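Oxidoreductase, putative (Neosartorya fumigata, PDB 6SKX) is a fungal reductive aminase that probably uses NADPH to reduce imines formed from carbonyl compounds and amines, giving chiral amines. Local coordinates at residues N68-E72 with L101-F105; L79-G84 with R104-A110. One frame throughout, in Å; residues are numbered along the deposited sequence.

Contact 1 (N68-E72 with L101-F105); sequences NAAVE and LSDRF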
ATOM      1  N   ASN A  68      17.972  -8.454 -18.927  1.00 71.83           N
ATOM      2  CA  ASN A  68      19.243  -7.825 -19.394  1.00 68.79           C
ATOM      3  C   ASN A  68      20.089  -8.896 -20.097  1.00 65.34           C
ATOM      4  O   ASN A  68      20.777  -8.562 -21.067  1.00 64.06           O
ATOM      5  CB  ASN A  68      19.912  -6.995 -18.297  1.00 70.71           C
ATOM      6  CG  ASN A  68      19.402  -5.560 -18.250  1.00 75.48           C
ATOM      7  OD1 ASN A  68      19.112  -4.998 -17.179  1.00 73.53           O
ATOM      8  ND2 ASN A  68      19.308  -4.933 -19.417  1.00 62.97           N
ATOM      9  N   ALA A  69      19.894 -10.165 -19.758  1.00 68.36           N
ATOM     10  CA  ALA A  69      20.500 -11.322 -20.459  1.00 73.23           C
ATOM     11  C   ALA A  69      19.973 -11.410 -21.898  1.00 71.91           C
ATOM     12  O   ALA A  69      20.760 -11.755 -22.794  1.00 74.97           O
ATOM     13  CB  ALA A  69      20.233 -12.601 -19.688  1.00 69.09           C
ATOM     14  N   ALA A  70      18.691 -11.122 -22.126  1.00 66.07           N
ATOM     15  CA  ALA A  70      18.097 -11.190 -23.480  1.00 62.63           C
ATOM     16  C   ALA A  70      18.630 -10.006 -24.312  1.00 66.63           C
ATOM     17  O   ALA A  70      18.783 -10.158 -25.569  1.00 63.24           O
ATOM     18  CB  ALA A  70      16.591 -11.228 -23.397  1.00 60.76           C
ATOM     19  N   VAL A  71      18.949  -8.879 -23.656  1.00 58.47           N
ATOM     20  CA  VAL A  71      19.618  -7.722 -24.332  1.00 64.55           C
ATOM     21  C   VAL A  71      20.984  -8.180 -24.889  1.00 65.32           C
ATOM     22  O   VAL A  71      21.246  -7.901 -26.064  1.00 73.47           O
ATOM     23  CB  VAL A  71      19.781  -6.494 -23.411  1.00 59.35           C
ATOM     24  CG1 VAL A  71      20.550  -5.380 -24.116  1.00 56.41           C
ATOM     25  CG2 VAL A  71      18.442  -5.984 -22.876  1.00 62.71           C
ATOM     26  N   GLU A  72      21.816  -8.861 -24.088  1.00 68.39           N
ATOM     27  CA  GLU A  72      23.211  -9.270 -24.460  1.00 69.90           C
ATOM     28  C   GLU A  72      23.181 -10.318 -25.576  1.00 58.57           C
ATOM     29  O   GLU A  72      23.933 -10.189 -26.541  1.00 66.42           O
ATOM     30  CB  GLU A  72      23.970  -9.830 -23.256  1.00 72.77           C
ATOM     31  CG  GLU A  72      24.032  -8.866 -22.087  1.00 82.15           C
ATOM     32  CD  GLU A  72      25.224  -9.037 -21.162  1.00 87.43           C
ATOM     33  OE1 GLU A  72      25.068  -9.718 -20.112  1.00 82.15           O
ATOM     34  OE2 GLU A  72      26.292  -8.450 -21.474  1.00 80.70           O
ATOM     35  N   LEU A 101      26.399  -3.335 -18.601  1.00 63.27           N
ATOM     36  CA  LEU A 101      25.934  -3.101 -19.991  1.00 62.22           C
ATOM     37  C   LEU A 101      26.412  -1.714 -20.464  1.00 59.97           C
ATOM     38  O   LEU A 101      26.939  -1.609 -21.570  1.00 53.54           O
ATOM     39  CB  LEU A 101      24.412  -3.208 -20.014  1.00 67.25           C
ATOM     40  CG  LEU A 101      23.817  -4.083 -21.107  1.00 73.90           C
ATOM     41  CD1 LEU A 101      24.576  -5.386 -21.241  1.00 77.59           C
ATOM     42  CD2 LEU A 101      22.355  -4.366 -20.808  1.00 73.59           C
ATOM     43  N   SER A 102      26.258  -0.672 -19.653  1.00 51.51           N
ATOM     44  CA  SER A 102      26.742   0.682 -20.001  1.00 55.81           C
ATOM     45  C   SER A 102      28.215   0.605 -20.405  1.00 64.97           C
ATOM     46  O   SER A 102      28.543   1.162 -21.469  1.00 64.52           O
ATOM     47  CB  SER A 102      26.547   1.648 -18.874  1.00 51.24           C
ATOM     48  OG  SER A 102      27.031   2.925 -19.234  1.00 51.37           O
ATOM     49  N   ASP A 103      29.054  -0.033 -19.573  1.00 62.83           N
ATOM     50  CA  ASP A 103      30.534  -0.126 -19.754  1.00 69.86           C
ATOM     51  C   ASP A 103      30.839  -0.810 -21.091  1.00 60.30           C
ATOM     52  O   ASP A 103      31.665  -0.298 -21.866  1.00 61.33           O
ATOM     53  CB  ASP A 103      31.208  -0.912 -18.615  1.00 68.67           C
ATOM     54  CG  ASP A 103      31.385  -0.154 -17.299  1.00 64.70           C
ATOM     55  OD1 ASP A 103      31.241   1.081 -17.292  1.00 62.47           O
ATOM     56  OD2 ASP A 103      31.689  -0.817 -16.282  1.00 74.19           O
ATOM     57  N   ARG A 104      30.169  -1.929 -21.336  1.00 57.85           N
ATOM     58  CA  ARG A 104      30.299  -2.731 -22.575  1.00 59.84           C
ATOM     59  C   ARG A 104      29.939  -1.870 -23.795  1.00 71.71           C
ATOM     60  O   ARG A 104      30.750  -1.847 -24.740  1.00 72.34           O
ATOM     61  CB  ARG A 104      29.397  -3.953 -22.451  1.00 64.86           C
ATOM     62  CG  ARG A 104      29.894  -5.183 -23.180  1.00 76.65           C
ATOM     63  CD  ARG A 104      29.759  -6.425 -22.315  1.00 74.02           C
ATOM     64  NE  ARG A 104      28.620  -7.229 -22.685  1.00 77.37           N
ATOM     65  CZ  ARG A 104      28.462  -7.810 -23.866  1.00 82.76           C
ATOM     66  NH1 ARG A 104      29.368  -7.656 -24.823  1.00 85.32           N
ATOM     67  NH2 ARG A 104      27.376  -8.528 -24.095  1.00 92.32           N
ATOM     68  N   PHE A 105      28.796  -1.168 -23.793  1.00 59.27           N
ATOM     69  CA  PHE A 105      28.335  -0.426 -24.997  1.00 61.17           C
ATOM     70  C   PHE A 105      29.264   0.774 -25.253  1.00 52.92           C
ATOM     71  O   PHE A 105      29.525   1.060 -26.436  1.00 51.95           O
ATOM     72  CB  PHE A 105      26.836  -0.077 -24.931  1.00 60.91           C
ATOM     73  CG  PHE A 105      25.902  -1.263 -25.058  1.00 73.82           C
ATOM     74  CD1 PHE A 105      26.286  -2.426 -25.718  1.00 87.88           C
ATOM     75  CD2 PHE A 105      24.634  -1.236 -24.499  1.00 77.82           C
ATOM     76  CE1 PHE A 105      25.429  -3.519 -25.816  1.00 78.99           C
ATOM     77  CE2 PHE A 105      23.770  -2.315 -24.620  1.00 75.59           C
ATOM     78  CZ  PHE A 105      24.169  -3.456 -25.278  1.00 75.36           C
TER
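L101 opens the second segment and makes the widest contact with the first. Its CA-to-CB bond points toward helix 68-75, and its side chain spreads over three residues there. L101 CD2 lies 3.9 Å from V71 CG1, an apolar contact. The side chain of N68 also comes close to this methyl. L101 CD1 sits 3.5 Å from E72 OE2, so the leucine packs against the carboxylate end of E72 as well. One turn on, R104 supplies the polar part of the contact. R104 NH2 donates to E72 OE2 at 2.8 Å, and R104 NE donates to the same E72 OE2 at 2.9 Å. One carboxylate oxygen thus accepts two hydrogen bonds along one edge of the guanidinium, and the pair forms a salt bridge. It lies at the partly exposed margin of the contact, beside the buried leucine. F105 ends the segment. Its ring meets V71 by the edge, with F105 CZ 4.3 Å from V71 CG1.

The axes of segments 68-72 and 101-105 approach to 12.4 Å, and their directions differ by 14°. The closest CA atoms, those of E72 and L101, are 8.1 Å apart. At this spacing side chains alone make the contact, chiefly L101, E72 and R104, and only 245 Å² is buried. N89 of strand 86-89 touches N68, V71 and L101, while F105 rests on I87 of the same strand. These are the helices of successive right-handed beta-alpha-beta crossovers, 60-63/68-75/86-89 and 86-89/95-106/111-118, in one helical layer of the Rossmann-type NADP-binding domain.

Contact 2 (L79-G84 with R104-A110); sequences LDHLHG and RFVSHGA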
ATOM      1  N   LEU A  79      27.801  -6.005 -32.158  1.00 58.96           N
ATOM      2  CA  LEU A  79      28.569  -5.025 -31.347  1.00 65.45           C
ATOM      3  C   LEU A  79      29.383  -4.090 -32.256  1.00 66.14           C
ATOM      4  O   LEU A  79      29.566  -2.931 -31.860  1.00 65.14           O
ATOM      5  CB  LEU A  79      29.467  -5.791 -30.373  1.00 80.80           C
ATOM      6  CG  LEU A  79      28.737  -6.719 -29.406  1.00 86.11           C
ATOM      7  CD1 LEU A  79      29.732  -7.596 -28.652  1.00 89.47           C
ATOM      8  CD2 LEU A  79      27.869  -5.921 -28.442  1.00 79.34           C
ATOM      9  N   ASP A  80      29.824  -4.555 -33.435  1.00 65.73           N
ATOM     10  CA  ASP A  80      30.650  -3.767 -34.400  1.00 69.07           C
ATOM     11  C   ASP A  80      29.840  -2.618 -35.031  1.00 72.42           C
ATOM     12  O   ASP A  80      30.472  -1.809 -35.750  1.00 64.94           O
ATOM     13  CB  ASP A  80      31.180  -4.631 -35.562  1.00 78.25           C
ATOM     14  CG  ASP A  80      32.178  -5.739 -35.210  1.00 81.94           C
ATOM     15  OD1 ASP A  80      32.776  -5.701 -34.108  1.00 74.62           O
ATOM     16  OD2 ASP A  80      32.353  -6.644 -36.055  1.00 82.44           O
ATOM     17  N   HIS A  81      28.506  -2.538 -34.847  1.00 56.74           N
ATOM     18  CA  HIS A  81      27.680  -1.517 -35.548  1.00 53.75           C
ATOM     19  C   HIS A  81      27.285  -0.373 -34.614  1.00 55.02           C
ATOM     20  O   HIS A  81      26.675   0.599 -35.117  1.00 56.79           O
ATOM     21  CB  HIS A  81      26.504  -2.201 -36.232  1.00 59.34           C
ATOM     22  CG  HIS A  81      26.927  -3.096 -37.349  1.00 64.89           C
ATOM     23  ND1 HIS A  81      27.303  -4.425 -37.137  1.00 71.01           N
ATOM     24  CD2 HIS A  81      27.041  -2.867 -38.681  1.00 66.35           C
ATOM     25  CE1 HIS A  81      27.595  -4.979 -38.298  1.00 67.71           C
ATOM     26  NE2 HIS A  81      27.438  -4.043 -39.263  1.00 63.46           N
ATOM     27  N   LEU A  82      27.733  -0.421 -33.352  1.00 54.68           N
ATOM     28  CA  LEU A  82      27.290   0.484 -32.250  1.00 60.57           C
ATOM     29  C   LEU A  82      27.948   1.872 -32.282  1.00 59.62           C
ATOM     30  O   LEU A  82      27.423   2.763 -31.592  1.00 53.70           O
ATOM     31  CB  LEU A  82      27.578  -0.208 -30.919  1.00 59.53           C
ATOM     32  CG  LEU A  82      26.733  -1.453 -30.654  1.00 66.27           C
ATOM     33  CD1 LEU A  82      27.029  -2.007 -29.270  1.00 65.26           C
ATOM     34  CD2 LEU A  82      25.239  -1.155 -30.809  1.00 71.00           C
ATOM     35  N   HIS A  83      29.025   2.077 -33.044  1.00 58.10           N
ATOM     36  CA  HIS A  83      29.818   3.338 -33.016  1.00 56.45           C
ATOM     37  C   HIS A  83      28.877   4.513 -33.366  1.00 55.75           C
ATOM     38  O   HIS A  83      28.203   4.448 -34.430  1.00 52.92           O
ATOM     39  CB  HIS A  83      31.079   3.222 -33.924  1.00 49.63           C
ATOM     40  CG  HIS A  83      32.027   4.369 -33.775  1.00 65.60           C
ATOM     41  ND1 HIS A  83      32.996   4.424 -32.746  1.00 71.37           N
ATOM     42  CD2 HIS A  83      32.128   5.536 -34.462  1.00 68.34           C
ATOM     43  CE1 HIS A  83      33.638   5.578 -32.819  1.00 75.97           C
ATOM     44  NE2 HIS A  83      33.130   6.275 -33.876  1.00 71.55           N
ATOM     45  N   GLY A  84      28.866   5.561 -32.535  1.00 50.81           N
ATOM     46  CA  GLY A  84      28.047   6.785 -32.713  1.00 49.36           C
ATOM     47  C   GLY A  84      26.548   6.556 -32.448  1.00 54.11           C
ATOM     48  O   GLY A  84      25.789   7.491 -32.641  1.00 46.37           O
ATOM     49  N   ARG A 104      30.169  -1.929 -21.336  1.00 57.85           N
ATOM     50  CA  ARG A 104      30.299  -2.731 -22.575  1.00 59.84           C
ATOM     51  C   ARG A 104      29.939  -1.870 -23.795  1.00 71.71           C
ATOM     52  O   ARG A 104      30.750  -1.847 -24.740  1.00 72.34           O
ATOM     53  CB  ARG A 104      29.397  -3.953 -22.451  1.00 64.86           C
ATOM     54  CG  ARG A 104      29.894  -5.183 -23.180  1.00 76.65           C
ATOM     55  CD  ARG A 104      29.759  -6.425 -22.315  1.00 74.02           C
ATOM     56  NE  ARG A 104      28.620  -7.229 -22.685  1.00 77.37           N
ATOM     57  CZ  ARG A 104      28.462  -7.810 -23.866  1.00 82.76           C
ATOM     58  NH1 ARG A 104      29.368  -7.656 -24.823  1.00 85.32           N
ATOM     59  NH2 ARG A 104      27.376  -8.528 -24.095  1.00 92.32           N
ATOM     60  N   PHE A 105      28.796  -1.168 -23.793  1.00 59.27           N
ATOM     61  CA  PHE A 105      28.335  -0.426 -24.997  1.00 61.17           C
ATOM     62  C   PHE A 105      29.264   0.774 -25.253  1.00 52.92           C
ATOM     63  O   PHE A 105      29.525   1.060 -26.436  1.00 51.95           O
ATOM     64  CB  PHE A 105      26.836  -0.077 -24.931  1.00 60.91           C
ATOM     65  CG  PHE A 105      25.902  -1.263 -25.058  1.00 73.82           C
ATOM     66  CD1 PHE A 105      26.286  -2.426 -25.718  1.00 87.88           C
ATOM     67  CD2 PHE A 105      24.634  -1.236 -24.499  1.00 77.82           C
ATOM     68  CE1 PHE A 105      25.429  -3.519 -25.816  1.00 78.99           C
ATOM     69  CE2 PHE A 105      23.770  -2.315 -24.620  1.00 75.59           C
ATOM     70  CZ  PHE A 105      24.169  -3.456 -25.278  1.00 75.36           C
ATOM     71  N   VAL A 106      29.722   1.463 -24.205  1.00 55.26           N
ATOM     72  CA  VAL A 106      30.621   2.659 -24.290  1.00 52.80           C
ATOM     73  C   VAL A 106      31.959   2.201 -24.911  1.00 59.63           C
ATOM     74  O   VAL A 106      32.504   2.917 -25.768  1.00 59.33           O
ATOM     75  CB  VAL A 106      30.844   3.314 -22.909  1.00 59.05           C
ATOM     76  CG1 VAL A 106      32.042   4.263 -22.908  1.00 61.30           C
ATOM     77  CG2 VAL A 106      29.609   4.039 -22.391  1.00 59.00           C
ATOM     78  N   SER A 107      32.451   1.023 -24.535  1.00 55.63           N
ATOM     79  CA  SER A 107      33.702   0.449 -25.089  1.00 63.04           C
ATOM     80  C   SER A 107      33.522   0.223 -26.593  1.00 65.35           C
ATOM     81  O   SER A 107      34.534   0.090 -27.257  1.00 59.47           O
ATOM     82  CB  SER A 107      34.103  -0.832 -24.396  1.00 67.36           C
ATOM     83  OG  SER A 107      33.680  -1.961 -25.154  1.00 73.13           O
ATOM     84  N   HIS A 108      32.291   0.166 -27.121  1.00 57.12           N
ATOM     85  CA  HIS A 108      32.057  -0.113 -28.567  1.00 53.81           C
ATOM     86  C   HIS A 108      31.698   1.171 -29.302  1.00 50.00           C
ATOM     87  O   HIS A 108      31.289   1.078 -30.466  1.00 54.42           O
ATOM     88  CB  HIS A 108      31.009  -1.193 -28.755  1.00 55.47           C
ATOM     89  CG  HIS A 108      31.542  -2.568 -28.582  1.00 64.17           C
ATOM     90  ND1 HIS A 108      31.372  -3.281 -27.406  1.00 66.45           N
ATOM     91  CD2 HIS A 108      32.210  -3.377 -29.439  1.00 69.17           C
ATOM     92  CE1 HIS A 108      31.919  -4.474 -27.541  1.00 68.83           C
ATOM     93  NE2 HIS A 108      32.442  -4.559 -28.782  1.00 69.40           N
ATOM     94  N   GLY A 109      31.818   2.321 -28.629  1.00 51.45           N
ATOM     95  CA  GLY A 109      31.647   3.651 -29.246  1.00 56.68           C
ATOM     96  C   GLY A 109      30.240   4.227 -29.110  1.00 56.56           C
ATOM     97  O   GLY A 109      29.966   5.268 -29.780  1.00 55.76           O
ATOM     98  N   ALA A 110      29.364   3.593 -28.321  1.00 57.76           N
ATOM     99  CA  ALA A 110      27.951   4.029 -28.114  1.00 63.26           C
ATOM    100  C   ALA A 110      27.852   4.915 -26.858  1.00 58.99           C
ATOM    101  O   ALA A 110      28.807   4.921 -26.053  1.00 64.46           O
ATOM    102  CB  ALA A 110      27.037   2.817 -28.026  1.00 59.10           C
TER
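Two glycines with positive phi, G84 and G109, meet where the two segments come closest. G84 N donates to G109 O at 3.0 Å, the one hydrogen bond between the segments. The H83 and G109 CA atoms are 4.2 Å apart. An ideal CB on G109 would clash with the H83 ring as placed here, and its positive phi also favours glycine. G109 is also the C' residue of a Schellman motif ending helix 95-106, with A110 N bonded to F105 O and G109 N to V106 O.

H108 ND1 donates to R104 O at 3.1 Å. This bond holds the imidazole while L79 CB covers one face (CH-pi, 3.8 Å to the H108 ring centroid). L82 CD1 packs 3.7 Å from F105 CD1, and L82 CB lies 4.2 Å from A110 CB. L82, F105 and A110 all rest on I87.

Apolar side chains and the H108 ring bury most surface, while the single hydrogen bond sets how the loop before strand 86-89 meets the turn before strand 111-118.

How the contacts relate
Contacts 1 and 2, which share R104 and F105, follow one another along helix 95-106 and its C-terminal turn, with centres 11 Å apart. The R104 guanidinium is paired with E72 in contact 1, while its NH1 lies 3.8 Å from L79 CD1 in contact 2. The F105 ring touches V71 in the first and L79 and L82 in the second. Contact 1 is nearer the NADP site, which is empty in this chain: the V71 side chain is about 4 Å from that of L65, an NADP-binding residue, and the N68 side chain about 7 Å from that of N92, another. Contact 2 lies farther off, its F105 side chain about 9 Å from that of L65.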